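Local coordinates for bifunctional GH43-CE protein (Bacteroides eggerthii, PDB 6MLY) that probably helps degrade arabinoxylan, combining a family 43 glycoside hydrolase, by family a xylosidase, with a carbohydrate esterase in one chain, at residues D40-S45 with I57-L63; K417-M421 with E433-L437; L636-N641 with Y720-P726. All coordinates share one frame; numbering follows the deposited sequence.

Interaction 1: residues D40-S45 with I57-L63; sequences DTYYMS and IMKSNDL
Y42 and L63 each turn CG to the side opposite their own carbonyl carbon (chi1 -64° and -72°), and this brings the leucine branch over one face of the tyrosine ring. L63 CG stands 3.7 Å from the centroid of the Y42 ring, nearly above its centre, in a CH-pi contact, while L63 CD2 reaches Y42 CD2 at 3.5 Å. A broad ring suits the place because it offers a flat apolar surface to a branched side chain. The backbones alongside pair antiparallel. Y42 N gives a bond to S60 O (2.8 Å), S60 N answers to Y42 O (3.0 Å), and M58 N binds M44 O (2.7 Å); the return bond from M44 N to M58 O is weak. M44 and M58 lie side by side on the face that also carries Y42 and S60, with M44 CE 3.6 Å from M58 SD; unbranched, flexible thioether chains suit such close side-by-side packing. On the other face, Y43 and K59 form a non-hydrogen-bonded pair and run the same way, Y43 CE1 resting 3.8 Å from K59 CB. Long side chains with polar ends fit here, since the lysine makes a salt bridge and the tyrosine hydroxyl a hydrogen bond to E128. The two strands are the central pair of a four-stranded antiparallel meander, consistent with one blade of the five-bladed propeller of family 43: strand 34-38 pairs beside 41-45, strand 66-71 beside 56-60, and the ring of Y43 meets Y107 of the neighbouring sheet edge-to-face.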
ATOM      1  N   ASP A  40       8.776 -10.975  37.247  1.00 71.63           N
ATOM      2  CA  ASP A  40       8.729 -11.863  36.082  1.00 72.52           C
ATOM      3  C   ASP A  40       8.055 -11.150  34.900  1.00 71.22           C
ATOM      4  O   ASP A  40       8.064 -11.672  33.777  1.00 71.69           O
ATOM      5  CB  ASP A  40       7.997 -13.166  36.429  1.00 73.09           C
ATOM      6  CG  ASP A  40       8.791 -14.104  37.330  1.00 75.30           C
ATOM      7  OD1 ASP A  40       8.322 -14.386  38.464  1.00 75.96           O
ATOM      8  OD2 ASP A  40       9.876 -14.553  36.897  1.00 77.24           O
ATOM      9  N   THR A  41       7.484  -9.964  35.153  1.00 70.08           N
ATOM     10  CA  THR A  41       6.740  -9.188  34.158  1.00 68.85           C
ATOM     11  C   THR A  41       7.646  -8.133  33.516  1.00 68.89           C
ATOM     12  O   THR A  41       8.592  -7.668  34.134  1.00 70.02           O
ATOM     13  CB  THR A  41       5.544  -8.482  34.802  1.00 67.74           C
ATOM     14  OG1 THR A  41       4.851  -9.430  35.612  1.00 68.23           O
ATOM     15  CG2 THR A  41       4.603  -7.871  33.790  1.00 66.70           C
ATOM     16  N   TYR A  42       7.332  -7.766  32.270  1.00 68.57           N
ATOM     17  CA  TYR A  42       7.936  -6.625  31.588  1.00 68.55           C
ATOM     18  C   TYR A  42       6.826  -5.636  31.221  1.00 67.46           C
ATOM     19  O   TYR A  42       5.708  -6.038  30.929  1.00 66.58           O
ATOM     20  CB  TYR A  42       8.698  -7.068  30.338  1.00 69.30           C
ATOM     21  CG  TYR A  42       9.884  -7.964  30.589  1.00 70.79           C
ATOM     22  CD1 TYR A  42       9.755  -9.343  30.551  1.00 71.23           C
ATOM     23  CD2 TYR A  42      11.141  -7.438  30.850  1.00 71.91           C
ATOM     24  CE1 TYR A  42      10.841 -10.177  30.775  1.00 72.70           C
ATOM     25  CE2 TYR A  42      12.237  -8.257  31.076  1.00 73.41           C
ATOM     26  CZ  TYR A  42      12.085  -9.632  31.045  1.00 73.71           C
ATOM     27  OH  TYR A  42      13.151 -10.457  31.256  1.00 75.38           O
ATOM     28  N   TYR A  43       7.143  -4.340  31.254  1.00 67.50           N
ATOM     29  CA  TYR A  43       6.194  -3.301  30.893  1.00 67.02           C
ATOM     30  C   TYR A  43       6.882  -2.275  29.997  1.00 67.72           C
ATOM     31  O   TYR A  43       8.092  -2.105  30.048  1.00 68.91           O
ATOM     32  CB  TYR A  43       5.618  -2.624  32.136  1.00 66.57           C
ATOM     33  CG  TYR A  43       4.583  -3.441  32.864  1.00 66.12           C
ATOM     34  CD1 TYR A  43       3.344  -3.687  32.293  1.00 65.26           C
ATOM     35  CD2 TYR A  43       4.834  -3.952  34.128  1.00 66.35           C
ATOM     36  CE1 TYR A  43       2.381  -4.429  32.957  1.00 65.16           C
ATOM     37  CE2 TYR A  43       3.882  -4.695  34.805  1.00 66.29           C
ATOM     38  CZ  TYR A  43       2.653  -4.937  34.217  1.00 65.58           C
ATOM     39  OH  TYR A  43       1.712  -5.672  34.877  1.00 66.43           O
ATOM     40  N   MET A  44       6.071  -1.586  29.191  1.00 68.01           N
ATOM     41  CA  MET A  44       6.571  -0.705  28.156  1.00 68.75           C
ATOM     42  C   MET A  44       5.478   0.296  27.759  1.00 67.77           C
ATOM     43  O   MET A  44       4.402  -0.101  27.312  1.00 66.91           O
ATOM     44  CB  MET A  44       7.002  -1.519  26.930  1.00 69.77           C
ATOM     45  CG  MET A  44       7.214  -0.685  25.682  1.00 70.62           C
ATOM     46  SD  MET A  44       6.805  -1.597  24.180  1.00 71.24           S
ATOM     47  CE  MET A  44       5.782  -0.379  23.359  1.00 71.47           C
ATOM     48  N   SER A  45       5.781   1.590  27.944  1.00 67.73           N
ATOM     49  CA  SER A  45       4.996   2.701  27.404  1.00 67.14           C
ATOM     50  C   SER A  45       5.477   2.997  25.979  1.00 67.88           C
ATOM     51  O   SER A  45       6.447   2.407  25.504  1.00 68.21           O
ATOM     52  CB  SER A  45       5.082   3.918  28.301  1.00 67.32           C
ATOM     53  OG  SER A  45       6.386   4.474  28.279  1.00 68.33           O
ATOM     54  N   ILE A  57       0.343   1.377  27.108  1.00 63.83           N
ATOM     55  CA  ILE A  57       1.201   0.521  27.918  1.00 64.15           C
ATOM     56  C   ILE A  57       1.028  -0.916  27.420  1.00 64.38           C
ATOM     57  O   ILE A  57      -0.095  -1.358  27.206  1.00 63.75           O
ATOM     58  CB  ILE A  57       0.879   0.641  29.423  1.00 64.04           C
ATOM     59  CG1 ILE A  57       0.876   2.097  29.902  1.00 64.31           C
ATOM     60  CG2 ILE A  57       1.827  -0.218  30.253  1.00 64.52           C
ATOM     61  CD1 ILE A  57      -0.498   2.646  30.201  1.00 63.71           C
ATOM     62  N   MET A  58       2.154  -1.617  27.255  1.00 65.35           N
ATOM     63  CA  MET A  58       2.200  -2.994  26.781  1.00 65.67           C
ATOM     64  C   MET A  58       2.873  -3.875  27.836  1.00 65.95           C
ATOM     65  O   MET A  58       3.863  -3.475  28.427  1.00 66.25           O
ATOM     66  CB  MET A  58       3.002  -3.097  25.482  1.00 66.83           C
ATOM     67  CG  MET A  58       2.371  -2.369  24.320  1.00 66.90           C
ATOM     68  SD  MET A  58       3.175  -2.766  22.751  1.00 68.63           S
ATOM     69  CE  MET A  58       2.404  -1.544  21.691  1.00 68.19           C
ATOM     70  N   LYS A  59       2.336  -5.083  28.021  1.00 65.84           N
ATOM     71  CA  LYS A  59       2.855  -6.071  28.962  1.00 66.94           C
ATOM     72  C   LYS A  59       3.500  -7.218  28.176  1.00 68.30           C
ATOM     73  O   LYS A  59       3.044  -7.553  27.088  1.00 68.60           O
ATOM     74  CB  LYS A  59       1.713  -6.573  29.853  1.00 66.61           C
ATOM     75  CG  LYS A  59       2.014  -7.806  30.696  1.00 67.31           C
ATOM     76  CD  LYS A  59       0.802  -8.334  31.437  1.00 67.25           C
ATOM     77  CE  LYS A  59       1.151  -9.385  32.471  1.00 68.24           C
ATOM     78  NZ  LYS A  59       0.263  -9.311  33.657  1.00 67.89           N
ATOM     79  N   SER A  60       4.556  -7.811  28.747  1.00 69.96           N
ATOM     80  CA  SER A  60       5.160  -9.051  28.239  1.00 71.26           C
ATOM     81  C   SER A  60       5.718  -9.869  29.409  1.00 71.99           C
ATOM     82  O   SER A  60       5.879  -9.353  30.500  1.00 72.33           O
ATOM     83  CB  SER A  60       6.228  -8.771  27.211  1.00 72.71           C
ATOM     84  OG  SER A  60       6.695  -9.976  26.616  1.00 73.98           O
ATOM     85  N   ASN A  61       5.975 -11.156  29.156  1.00 72.68           N
ATOM     86  CA  ASN A  61       6.532 -12.075  30.146  1.00 73.64           C
ATOM     87  C   ASN A  61       7.878 -12.640  29.661  1.00 74.71           C
ATOM     88  O   ASN A  61       8.607 -13.247  30.455  1.00 75.47           O
ATOM     89  CB  ASN A  61       5.539 -13.196  30.474  1.00 73.77           C
ATOM     90  CG  ASN A  61       4.572 -12.827  31.579  1.00 73.27           C
ATOM     91  OD1 ASN A  61       4.984 -12.572  32.714  1.00 74.26           O
ATOM     92  ND2 ASN A  61       3.286 -12.814  31.267  1.00 70.87           N
ATOM     93  N   ASP A  62       8.207 -12.434  28.377  1.00 74.60           N
ATOM     94  CA  ASP A  62       9.346 -13.100  27.736  1.00 75.77           C
ATOM     95  C   ASP A  62      10.195 -12.122  26.901  1.00 75.94           C
ATOM     96  O   ASP A  62      11.186 -12.545  26.311  1.00 76.69           O
ATOM     97  CB  ASP A  62       8.861 -14.285  26.888  1.00 76.02           C
ATOM     98  CG  ASP A  62       7.763 -13.974  25.875  1.00 74.80           C
ATOM     99  OD1 ASP A  62       7.544 -12.782  25.575  1.00 74.13           O
ATOM    100  OD2 ASP A  62       7.134 -14.934  25.383  1.00 74.97           O
ATOM    101  N   LEU A  63       9.821 -10.831  26.866  1.00 75.45           N
ATOM    102  CA  LEU A  63      10.419  -9.787  25.982  1.00 75.65           C
ATOM    103  C   LEU A  63      10.082 -10.021  24.499  1.00 75.39           C
ATOM    104  O   LEU A  63      10.603  -9.304  23.648  1.00 75.67           O
ATOM    105  CB  LEU A  63      11.943  -9.736  26.162  1.00 76.97           C
ATOM    106  CG  LEU A  63      12.456  -9.144  27.473  1.00 77.31           C
ATOM    107  CD1 LEU A  63      13.926  -9.476  27.662  1.00 78.68           C
ATOM    108  CD2 LEU A  63      12.243  -7.638  27.511  1.00 76.76           C
TER

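Interaction 2: residues K417-M421 with E433-L437; sequences KYIVM and EKVPL
E433 brings its carbonyl O to 3.8 Å from V420 CA in a beta hairpin at the margin of a concanavalin A-like beta sandwich, where strand 430-436 is one of the two edge strands of its sheet within this chain. Its carboxylate bonds to the backbone N of G472, and its side chain also touches Q564 and Q568 of helix 563-577. K434 follows on the face shared with Y418 and V420. Its CG lies opposite its own backbone N (chi1 -178°), which carries the methylenes alongside V420 and obliquely across Y418, with K434 CG 3.8 Å from Y418 CB. The ammonium end stands above the Y418 ring, too distant for more than a weak attraction; a long aliphatic stem with a charged tip suits this position, exposed beside Y418 and P436. V435, turned to the other face with I419, gives its N-H to I419 O at 3.0 Å, whereas the bond from I419 N to V435 O is weak; its compact branches pack on Y461 of the opposing sheet. P436 pairs with Y418 without hydrogen bonds across the hairpin, so the N-H that proline lacks is not needed here, and its CA lies 3.8 Å from Y418 CD2. L437 then closes the pairing through its N to K417 O (2.8 Å, N-H...O angle 167°), and L437 CD1 lies 3.9 Å from I419 CD1, two branched apolar chains suited to their buried positions.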
ATOM      1  N   LYS A 417     -25.408   4.729  -5.499  1.00 82.54           N
ATOM      2  CA  LYS A 417     -24.244   4.235  -4.697  1.00 82.86           C
ATOM      3  C   LYS A 417     -23.210   3.587  -5.624  1.00 82.50           C
ATOM      4  O   LYS A 417     -23.543   2.698  -6.410  1.00 83.43           O
ATOM      5  CB  LYS A 417     -24.679   3.203  -3.650  1.00 83.12           C
ATOM      6  CG  LYS A 417     -25.696   3.689  -2.627  1.00 84.54           C
ATOM      7  CD  LYS A 417     -26.331   2.557  -1.850  1.00 85.07           C
ATOM      8  CE  LYS A 417     -27.686   2.904  -1.268  1.00 86.17           C
ATOM      9  NZ  LYS A 417     -27.579   3.948  -0.224  1.00 85.80           N
ATOM     10  N   TYR A 418     -21.951   4.029  -5.493  1.00 82.34           N
ATOM     11  CA  TYR A 418     -20.821   3.507  -6.261  1.00 80.84           C
ATOM     12  C   TYR A 418     -19.701   3.071  -5.310  1.00 79.90           C
ATOM     13  O   TYR A 418     -19.321   3.819  -4.414  1.00 79.79           O
ATOM     14  CB  TYR A 418     -20.279   4.568  -7.224  1.00 80.95           C
ATOM     15  CG  TYR A 418     -21.289   5.118  -8.197  1.00 83.06           C
ATOM     16  CD1 TYR A 418     -22.078   6.206  -7.863  1.00 83.74           C
ATOM     17  CD2 TYR A 418     -21.455   4.555  -9.453  1.00 83.33           C
ATOM     18  CE1 TYR A 418     -23.010   6.719  -8.751  1.00 85.01           C
ATOM     19  CE2 TYR A 418     -22.381   5.055 -10.353  1.00 84.27           C
ATOM     20  CZ  TYR A 418     -23.162   6.141 -10.000  1.00 85.04           C
ATOM     21  OH  TYR A 418     -24.079   6.648 -10.871  1.00 86.36           O
ATOM     22  N   ILE A 419     -19.183   1.857  -5.526  1.00 78.18           N
ATOM     23  CA  ILE A 419     -17.945   1.408  -4.910  1.00 77.50           C
ATOM     24  C   ILE A 419     -16.797   2.174  -5.576  1.00 78.92           C
ATOM     25  O   ILE A 419     -16.738   2.242  -6.795  1.00 82.05           O
ATOM     26  CB  ILE A 419     -17.774  -0.116  -5.050  1.00 76.73           C
ATOM     27  CG1 ILE A 419     -18.889  -0.878  -4.329  1.00 76.12           C
ATOM     28  CG2 ILE A 419     -16.389  -0.536  -4.573  1.00 76.10           C
ATOM     29  CD1 ILE A 419     -18.851  -2.373  -4.545  1.00 75.47           C
ATOM     30  N   VAL A 420     -15.894   2.736  -4.765  1.00 78.83           N
ATOM     31  CA  VAL A 420     -14.874   3.679  -5.238  1.00 78.73           C
ATOM     32  C   VAL A 420     -13.553   3.417  -4.496  1.00 77.71           C
ATOM     33  O   VAL A 420     -13.554   3.067  -3.320  1.00 77.38           O
ATOM     34  CB  VAL A 420     -15.357   5.133  -5.047  1.00 79.28           C
ATOM     35  CG1 VAL A 420     -14.234   6.145  -5.219  1.00 80.66           C
ATOM     36  CG2 VAL A 420     -16.520   5.474  -5.967  1.00 79.09           C
ATOM     37  N   MET A 421     -12.436   3.564  -5.222  1.00 77.17           N
ATOM     38  CA  MET A 421     -11.110   3.724  -4.647  1.00 76.59           C
ATOM     39  C   MET A 421     -10.626   5.148  -4.926  1.00 76.71           C
ATOM     40  O   MET A 421     -10.853   5.685  -6.003  1.00 75.89           O
ATOM     41  CB  MET A 421     -10.080   2.760  -5.245  1.00 78.05           C
ATOM     42  CG  MET A 421      -8.658   3.296  -5.109  1.00 79.89           C
ATOM     43  SD  MET A 421      -7.343   2.164  -5.596  1.00 83.48           S
ATOM     44  CE  MET A 421      -6.011   2.791  -4.569  1.00 83.77           C
ATOM     45  N   GLU A 433     -10.996   4.192 -10.038  1.00 82.26           N
ATOM     46  CA  GLU A 433     -11.942   3.248 -10.624  1.00 81.44           C
ATOM     47  C   GLU A 433     -13.263   3.383  -9.863  1.00 82.00           C
ATOM     48  O   GLU A 433     -13.275   3.842  -8.710  1.00 81.15           O
ATOM     49  CB  GLU A 433     -11.359   1.834 -10.551  1.00 79.92           C
ATOM     50  CG  GLU A 433     -12.215   0.763 -11.201  1.00 80.63           C
ATOM     51  CD  GLU A 433     -11.635  -0.640 -11.122  1.00 80.97           C
ATOM     52  OE1 GLU A 433     -10.376  -0.771 -11.167  1.00 80.78           O
ATOM     53  OE2 GLU A 433     -12.445  -1.601 -10.995  1.00 82.17           O
ATOM     54  N   LYS A 434     -14.367   2.995 -10.513  1.00 81.87           N
ATOM     55  CA  LYS A 434     -15.696   3.195  -9.963  1.00 83.24           C
ATOM     56  C   LYS A 434     -16.652   2.128 -10.500  1.00 84.11           C
ATOM     57  O   LYS A 434     -16.877   2.057 -11.703  1.00 86.34           O
ATOM     58  CB  LYS A 434     -16.179   4.600 -10.326  1.00 86.44           C
ATOM     59  CG  LYS A 434     -17.549   4.972  -9.783  1.00 89.92           C
ATOM     60  CD  LYS A 434     -17.743   6.467  -9.639  1.00 95.67           C
ATOM     61  CE  LYS A 434     -17.351   7.238 -10.884  1.00100.31           C
ATOM     62  NZ  LYS A 434     -17.674   8.678 -10.764  1.00105.78           N
ATOM     63  N   VAL A 435     -17.202   1.313  -9.590  1.00 81.49           N
ATOM     64  CA  VAL A 435     -18.193   0.285  -9.912  1.00 81.89           C
ATOM     65  C   VAL A 435     -19.509   0.683  -9.250  1.00 82.45           C
ATOM     66  O   VAL A 435     -19.503   1.139  -8.111  1.00 83.21           O
ATOM     67  CB  VAL A 435     -17.739  -1.118  -9.455  1.00 82.31           C
ATOM     68  CG1 VAL A 435     -18.837  -2.165  -9.598  1.00 82.45           C
ATOM     69  CG2 VAL A 435     -16.485  -1.571 -10.188  1.00 83.25           C
ATOM     70  N   PRO A 436     -20.669   0.532  -9.934  1.00 82.73           N
ATOM     71  CA  PRO A 436     -21.967   0.757  -9.292  1.00 82.88           C
ATOM     72  C   PRO A 436     -22.294  -0.345  -8.271  1.00 82.42           C
ATOM     73  O   PRO A 436     -21.902  -1.503  -8.459  1.00 82.52           O
ATOM     74  CB  PRO A 436     -22.944   0.725 -10.476  1.00 83.66           C
ATOM     75  CG  PRO A 436     -22.272  -0.191 -11.470  1.00 82.95           C
ATOM     76  CD  PRO A 436     -20.802   0.142 -11.348  1.00 81.92           C
ATOM     77  N   LEU A 437     -23.002   0.026  -7.199  1.00 81.21           N
ATOM     78  CA  LEU A 437     -23.488  -0.940  -6.219  1.00 80.20           C
ATOM     79  C   LEU A 437     -25.013  -1.063  -6.339  1.00 81.61           C
ATOM     80  O   LEU A 437     -25.720  -0.052  -6.389  1.00 83.20           O
ATOM     81  CB  LEU A 437     -23.061  -0.500  -4.815  1.00 79.61           C
ATOM     82  CG  LEU A 437     -23.334  -1.512  -3.703  1.00 78.81           C
ATOM     83  CD1 LEU A 437     -22.631  -2.836  -3.973  1.00 77.14           C
ATOM     84  CD2 LEU A 437     -22.922  -0.958  -2.349  1.00 78.72           C
TER

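Interaction 3: residues L636-N641 with Y720-P726. With NA (sodium ion), chain H.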
ATOM      1  N   LEU A 636       2.282  -6.639 -33.963  1.00 65.55           N
ATOM      2  CA  LEU A 636       3.680  -6.573 -34.416  1.00 66.24           C
ATOM      3  C   LEU A 636       4.529  -7.577 -33.628  1.00 66.47           C
ATOM      4  O   LEU A 636       5.472  -8.146 -34.170  1.00 66.90           O
ATOM      5  CB  LEU A 636       4.198  -5.140 -34.231  1.00 66.61           C
ATOM      6  CG  LEU A 636       5.581  -4.846 -34.810  1.00 67.45           C
ATOM      7  CD1 LEU A 636       5.556  -4.913 -36.327  1.00 67.52           C
ATOM      8  CD2 LEU A 636       6.082  -3.486 -34.356  1.00 67.91           C
ATOM      9  N   ALA A 637       4.184  -7.770 -32.344  1.00 66.26           N
ATOM     10  CA  ALA A 637       4.767  -8.805 -31.492  1.00 66.38           C
ATOM     11  C   ALA A 637       4.421 -10.196 -32.039  1.00 66.54           C
ATOM     12  O   ALA A 637       5.276 -11.070 -32.078  1.00 67.09           O
ATOM     13  CB  ALA A 637       4.274  -8.640 -30.078  1.00 66.09           C
ATOM     14  N   GLY A 638       3.160 -10.375 -32.456  1.00 66.16           N
ATOM     15  CA  GLY A 638       2.638 -11.627 -33.038  1.00 66.34           C
ATOM     16  C   GLY A 638       3.403 -12.090 -34.273  1.00 67.17           C
ATOM     17  O   GLY A 638       3.741 -13.272 -34.393  1.00 67.74           O
ATOM     18  N   THR A 639       3.690 -11.165 -35.193  1.00 67.17           N
ATOM     19  CA  THR A 639       4.254 -11.547 -36.486  1.00 67.42           C
ATOM     20  C   THR A 639       5.787 -11.631 -36.419  1.00 68.15           C
ATOM     21  O   THR A 639       6.403 -12.160 -37.355  1.00 68.74           O
ATOM     22  CB  THR A 639       3.770 -10.631 -37.623  1.00 67.34           C
ATOM     23  OG1 THR A 639       4.241  -9.300 -37.428  1.00 67.86           O
ATOM     24  CG2 THR A 639       2.263 -10.598 -37.751  1.00 66.89           C
ATOM     25  N   THR A 640       6.400 -11.156 -35.326  1.00 68.29           N
ATOM     26  CA  THR A 640       7.871 -11.038 -35.261  1.00 69.06           C
ATOM     27  C   THR A 640       8.489 -12.059 -34.290  1.00 69.66           C
ATOM     28  O   THR A 640       9.672 -11.960 -33.966  1.00 70.53           O
ATOM     29  CB  THR A 640       8.287  -9.594 -34.952  1.00 69.13           C
ATOM     30  OG1 THR A 640       7.730  -9.208 -33.696  1.00 68.74           O
ATOM     31  CG2 THR A 640       7.851  -8.637 -36.041  1.00 69.00           C
ATOM     32  N   ASN A 641       7.708 -13.067 -33.884  1.00 69.42           N
ATOM     33  CA  ASN A 641       8.230 -14.251 -33.202  1.00 70.07           C
ATOM     34  C   ASN A 641       9.520 -14.716 -33.887  1.00 70.86           C
ATOM     35  O   ASN A 641       9.487 -15.213 -35.002  1.00 71.09           O
ATOM     36  CB  ASN A 641       7.223 -15.407 -33.196  1.00 70.10           C
ATOM     37  CG  ASN A 641       6.225 -15.336 -32.059  1.00 69.94           C
ATOM     38  OD1 ASN A 641       6.414 -14.594 -31.096  1.00 70.31           O
ATOM     39  ND2 ASN A 641       5.167 -16.126 -32.147  1.00 69.64           N
ATOM     40  N   TYR A 720       5.741  -9.083 -41.601  1.00 68.09           N
ATOM     41  CA  TYR A 720       6.437 -10.198 -40.945  1.00 68.15           C
ATOM     42  C   TYR A 720       5.548 -11.448 -40.827  1.00 68.00           C
ATOM     43  O   TYR A 720       5.874 -12.351 -40.050  1.00 67.89           O
ATOM     44  CB  TYR A 720       6.920  -9.751 -39.558  1.00 68.09           C
ATOM     45  CG  TYR A 720       7.667  -8.438 -39.538  1.00 68.29           C
ATOM     46  CD1 TYR A 720       9.026  -8.387 -39.809  1.00 68.95           C
ATOM     47  CD2 TYR A 720       7.021  -7.244 -39.258  1.00 68.02           C
ATOM     48  CE1 TYR A 720       9.718  -7.188 -39.813  1.00 69.39           C
ATOM     49  CE2 TYR A 720       7.700  -6.037 -39.253  1.00 68.44           C
ATOM     50  CZ  TYR A 720       9.055  -6.008 -39.531  1.00 69.16           C
ATOM     51  OH  TYR A 720       9.745  -4.832 -39.532  1.00 69.50           O
ATOM     52  N   ILE A 721       4.446 -11.510 -41.591  1.00 67.69           N
ATOM     53  CA  ILE A 721       3.485 -12.634 -41.523  1.00 67.51           C
ATOM     54  C   ILE A 721       4.052 -13.853 -42.267  1.00 68.25           C
ATOM     55  O   ILE A 721       4.537 -13.744 -43.395  1.00 68.84           O
ATOM     56  CB  ILE A 721       2.108 -12.259 -42.106  1.00 67.30           C
ATOM     57  CG1 ILE A 721       1.472 -11.062 -41.399  1.00 67.07           C
ATOM     58  CG2 ILE A 721       1.183 -13.467 -42.089  1.00 67.41           C
ATOM     59  CD1 ILE A 721       0.227 -10.544 -42.092  1.00 67.16           C
ATOM     60  N   ASP A 722       3.917 -15.027 -41.643  1.00 68.68           N
ATOM     61  CA  ASP A 722       4.316 -16.291 -42.232  1.00 69.41           C
ATOM     62  C   ASP A 722       3.395 -17.382 -41.672  1.00 69.44           C
ATOM     63  O   ASP A 722       2.527 -17.095 -40.855  1.00 69.48           O
ATOM     64  CB  ASP A 722       5.810 -16.541 -42.003  1.00 70.32           C
ATOM     65  CG  ASP A 722       6.157 -16.990 -40.598  1.00 71.43           C
ATOM     66  OD1 ASP A 722       6.694 -16.159 -39.824  1.00 71.51           O
ATOM     67  OD2 ASP A 722       5.900 -18.170 -40.292  1.00 72.47           O
ATOM     68  N   LYS A 723       3.613 -18.628 -42.105  1.00 69.66           N
ATOM     69  CA  LYS A 723       2.699 -19.753 -41.853  1.00 69.42           C
ATOM     70  C   LYS A 723       2.774 -20.175 -40.374  1.00 68.91           C
ATOM     71  O   LYS A 723       1.798 -20.687 -39.819  1.00 68.10           O
ATOM     72  CB  LYS A 723       3.027 -20.949 -42.761  1.00 70.11           C
ATOM     73  CG  LYS A 723       3.512 -20.628 -44.174  1.00 70.91           C
ATOM     74  CD  LYS A 723       2.448 -20.035 -45.078  1.00 71.48           C
ATOM     75  CE  LYS A 723       2.992 -19.518 -46.398  1.00 71.79           C
ATOM     76  NZ  LYS A 723       1.913 -19.244 -47.378  1.00 71.80           N
ATOM     77  N   ASN A 724       3.936 -19.952 -39.743  1.00 68.83           N
ATOM     78  CA  ASN A 724       4.263 -20.499 -38.412  1.00 68.95           C
ATOM     79  C   ASN A 724       4.141 -19.427 -37.314  1.00 68.68           C
ATOM     80  O   ASN A 724       4.467 -19.689 -36.155  1.00 68.92           O
ATOM     81  CB  ASN A 724       5.652 -21.139 -38.429  1.00 69.74           C
ATOM     82  CG  ASN A 724       5.800 -22.160 -39.538  1.00 70.30           C
ATOM     83  OD1 ASN A 724       6.739 -22.097 -40.330  1.00 70.98           O
ATOM     84  ND2 ASN A 724       4.869 -23.096 -39.613  1.00 70.51           N
ATOM     85  N   ASP A 725       3.656 -18.233 -37.685  1.00 68.40           N
ATOM     86  CA  ASP A 725       3.253 -17.192 -36.746  1.00 67.99           C
ATOM     87  C   ASP A 725       2.020 -17.692 -35.993  1.00 67.42           C
ATOM     88  O   ASP A 725       1.441 -18.706 -36.367  1.00 67.95           O
ATOM     89  CB  ASP A 725       3.027 -15.858 -37.474  1.00 67.99           C
ATOM     90  CG  ASP A 725       4.306 -15.192 -37.969  1.00 68.25           C
ATOM     91  OD1 ASP A 725       5.403 -15.750 -37.744  1.00 68.99           O
ATOM     92  OD2 ASP A 725       4.207 -14.107 -38.563  1.00 68.21           O
ATOM     93  N   PRO A 726       1.606 -17.050 -34.874  1.00 66.46           N
ATOM     94  CA  PRO A 726       0.436 -17.504 -34.119  1.00 66.12           C
ATOM     95  C   PRO A 726      -0.912 -17.224 -34.803  1.00 65.95           C
ATOM     96  O   PRO A 726      -0.973 -16.508 -35.794  1.00 66.32           O
ATOM     97  CB  PRO A 726       0.504 -16.703 -32.807  1.00 65.71           C
ATOM     98  CG  PRO A 726       1.896 -16.112 -32.784  1.00 65.96           C
ATOM     99  CD  PRO A 726       2.265 -15.903 -34.233  1.00 66.30           C
TER
HETATM  100 NA    NA H 904       7.074 -13.885 -38.906  1.00 40.86          NA
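T640 lays its methyl group over the ring of Y720, CG2 3.8 Å from the centroid of that ring and offset toward its rim, and this CH-pi contact marks the tightly packed side. The threonine can do two jobs at once: with chi1 at 60° its OG1 turns back to bond L636 O and also meets K602 NZ, which leaves the methyl for the ring. L636 CD1 adds a second apolar touch, 3.8 Å from Y720 CE2. The phenol is held at its far end too, for its hydroxyl bonds to L714 O, while Y646 meets the ring edge-to-face. An alanine in place of Y720 would keep the backbone carbonyl but would probably leave the T640 methyl and L636 without the surface they pack on, and L714 O without its hydroxyl mate.

No hydrogen bond links the two segments directly; a sodium ion does so instead. T639 O (2.4 Å from the sodium) comes from the C-terminal part of helix 629-639, which in the alpha/beta-hydrolase fold of this esterase region is the helix expected after the nucleophile elbow. The loop before strand 727-733 supplies Y720 O at 2.3 Å from the sodium, D722 OD1 at 2.5 Å, and both carboxylate oxygens of D725, OD1 at 2.8 Å and OD2 at 2.9 Å. Two aspartates suit a cation because their negative charge probably offsets that of the ion, and the carbonyls add to the grip without adding charge.

Toward solvent the contact thins out. D722 to D725 form a type I turn whose middle residues, K723 and N724, stand exposed and leave segment 636-641 untouched. Even so the turn has its own brace, an Asx turn in which N724 N bonds D722 OD2 at 2.7 Å.

Overall arrangement
The three contacts follow one another along the chain, each closing before the next opens, and each belongs to a different part of the protein. Interaction 1 lies in a four-stranded sheet of the glycoside hydrolase region, interaction 2 at the margin of the eight-stranded sheet of the concanavalin A-like region, and interaction 3 in the esterase region. The centres of interactions 1 and 2 are about 45 Å apart, those of interactions 2 and 3 about 40 Å, and those of interactions 1 and 3 about 67 Å, with none touching. Interactions 1 and 3 stand on opposite sides of the chain's centre, consistent with two separate enzymatic units. Interaction 2 reaches esterase helix 563-577, so the middle region packs directly against the last.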